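Local coordinates for protein transcription termination factor NusA (Planctomyces limnophilus, PDB 4MTN) that probably takes part in both transcription termination and antitermination, binding the core RNA polymerase and nascent RNA, at residues Tyr105-Gly110 / Val156-Val160. Numbering follows the deposited sequence.
Sequences YAQLRG and VVLEV
Two hydrogen bonds join the linker Tyr105-Gly110 to the strand segment Val156-Val160, both ending on carbonyls of the strand. Gly110 N donates to Val157 O (3.0 Å, 162° at the hydrogen), and Arg109 NE donates to Leu158 O (2.9 Å, 169°). Arg109, with chi1 m, chi2 t and chi3 p, runs along the strand so that the edge of its guanidinium meets that carbonyl. Arg109 CA lies 3.4 Å from Val157 O, a CA-H...O contact beside the Gly110 bond. The two segments run antiparallel: CA atoms pair Ala106 with Val160 (5.3 Å), Arg109 with Val157 (4.8 Å) and Gly110 with Val156 (5.3 Å). Leu108 N bonds Tyr105 O (3.0 Å), closing a turn; Arg109 is then extended (phi/psi -57/127), and Gly110 takes phi/psi 90/-1, where a CB would jam against the preceding carbonyl. On the strand, Leu158 (-79/-49) and Glu159 both face Val170, a classic beta bulge. Val157 and Val160, both chi1 t, therefore point toward the linker. Val160 CG2 packs 3.4 Å from Tyr105 O and 4.0 Å from Tyr105 CB, with Ala106 CB 4.2 Å from Val160 CB. Val157 CB lies 3.8 Å from Leu108 O. The Tyr105 ring leads away to Ile129, Lys131 and Val169, while Val157 reaches Val113, Val169 and Leu171. Backbone bonding between Val157 and Gln111 continues the pairing toward strand 112-120, so the connector from the long helix 87-105 is laid against bulged strand 152-162 at the entry to the five-stranded OB-fold barrel of the S1 domain.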
# COMPACT_ATOMS: atom_id res chain seq x y z
N TYR A 105 5.84 -16.57 -3.55
CA TYR A 105 4.98 -15.41 -3.79
C TYR A 105 5.25 -14.23 -2.86
O TYR A 105 4.98 -13.08 -3.22
CB TYR A 105 3.51 -15.84 -3.68
CG TYR A 105 3.04 -16.63 -4.88
CD1 TYR A 105 3.35 -16.22 -6.17
CD2 TYR A 105 2.30 -17.80 -4.72
CE1 TYR A 105 2.93 -16.94 -7.27
CE2 TYR A 105 1.88 -18.52 -5.82
CZ TYR A 105 2.20 -18.09 -7.09
OH TYR A 105 1.78 -18.80 -8.19
N ALA A 106 5.78 -14.49 -1.67
CA ALA A 106 6.07 -13.42 -0.72
C ALA A 106 7.20 -12.51 -1.22
O ALA A 106 7.31 -11.36 -0.80
CB ALA A 106 6.43 -14.00 0.64
N GLN A 107 8.03 -13.04 -2.11
CA GLN A 107 9.11 -12.26 -2.70
C GLN A 107 8.60 -11.46 -3.90
O GLN A 107 9.31 -10.60 -4.42
CB GLN A 107 10.26 -13.17 -3.14
CG GLN A 107 10.72 -14.15 -2.08
CD GLN A 107 11.91 -14.98 -2.53
OE1 GLN A 107 12.87 -14.45 -3.10
NE2 GLN A 107 11.85 -16.28 -2.29
N LEU A 108 7.38 -11.75 -4.31
CA LEU A 108 6.79 -11.14 -5.50
C LEU A 108 5.95 -9.91 -5.20
O LEU A 108 5.27 -9.38 -6.08
CB LEU A 108 5.95 -12.16 -6.27
CG LEU A 108 6.74 -13.31 -6.91
CD1 LEU A 108 5.81 -14.21 -7.72
CD2 LEU A 108 7.86 -12.76 -7.78
N ARG A 109 5.94 -9.47 -3.94
CA ARG A 109 5.15 -8.31 -3.54
C ARG A 109 5.50 -7.07 -4.36
O ARG A 109 6.67 -6.68 -4.45
CB ARG A 109 5.31 -8.02 -2.05
CG ARG A 109 4.63 -9.04 -1.15
CD ARG A 109 4.55 -8.56 0.29
NE ARG A 109 3.90 -7.25 0.39
CZ ARG A 109 4.52 -6.15 0.81
NH1 ARG A 109 5.79 -6.20 1.18
NH2 ARG A 109 3.86 -5.00 0.88
N GLY A 110 4.49 -6.46 -4.96
CA GLY A 110 4.68 -5.28 -5.79
C GLY A 110 4.91 -5.63 -7.25
O GLY A 110 5.07 -4.75 -8.08
N VAL A 156 -0.82 -6.76 -9.32
CA VAL A 156 0.36 -6.88 -8.48
C VAL A 156 0.00 -7.57 -7.17
O VAL A 156 -1.11 -7.43 -6.67
CB VAL A 156 1.00 -5.51 -8.18
CG1 VAL A 156 1.55 -4.89 -9.46
CG2 VAL A 156 0.01 -4.57 -7.51
N VAL A 157 0.95 -8.32 -6.62
CA VAL A 157 0.71 -9.01 -5.36
C VAL A 157 0.82 -8.02 -4.22
O VAL A 157 1.87 -7.42 -4.00
CB VAL A 157 1.71 -10.16 -5.14
CG1 VAL A 157 1.50 -10.79 -3.77
CG2 VAL A 157 1.57 -11.20 -6.24
N LEU A 158 -0.28 -7.83 -3.50
CA LEU A 158 -0.32 -6.86 -2.41
C LEU A 158 0.33 -7.40 -1.14
O LEU A 158 1.16 -6.73 -0.53
CB LEU A 158 -1.77 -6.45 -2.12
CG LEU A 158 -1.91 -5.33 -1.09
CD1 LEU A 158 -1.16 -4.09 -1.56
CD2 LEU A 158 -3.37 -5.00 -0.85
N GLU A 159 -0.05 -8.61 -0.76
CA GLU A 159 0.53 -9.25 0.42
C GLU A 159 0.37 -10.76 0.35
O GLU A 159 -0.50 -11.27 -0.36
CB GLU A 159 -0.12 -8.71 1.70
CG GLU A 159 -1.57 -9.10 1.88
CD GLU A 159 -2.10 -8.75 3.26
OE1 GLU A 159 -1.34 -8.14 4.04
OE2 GLU A 159 -3.26 -9.08 3.55
N VAL A 160 1.21 -11.47 1.09
CA VAL A 160 1.15 -12.93 1.14
C VAL A 160 1.18 -13.41 2.58
O VAL A 160 2.14 -13.17 3.31
CB VAL A 160 2.31 -13.58 0.36
CG1 VAL A 160 2.17 -15.10 0.39
CG2 VAL A 160 2.35 -13.08 -1.07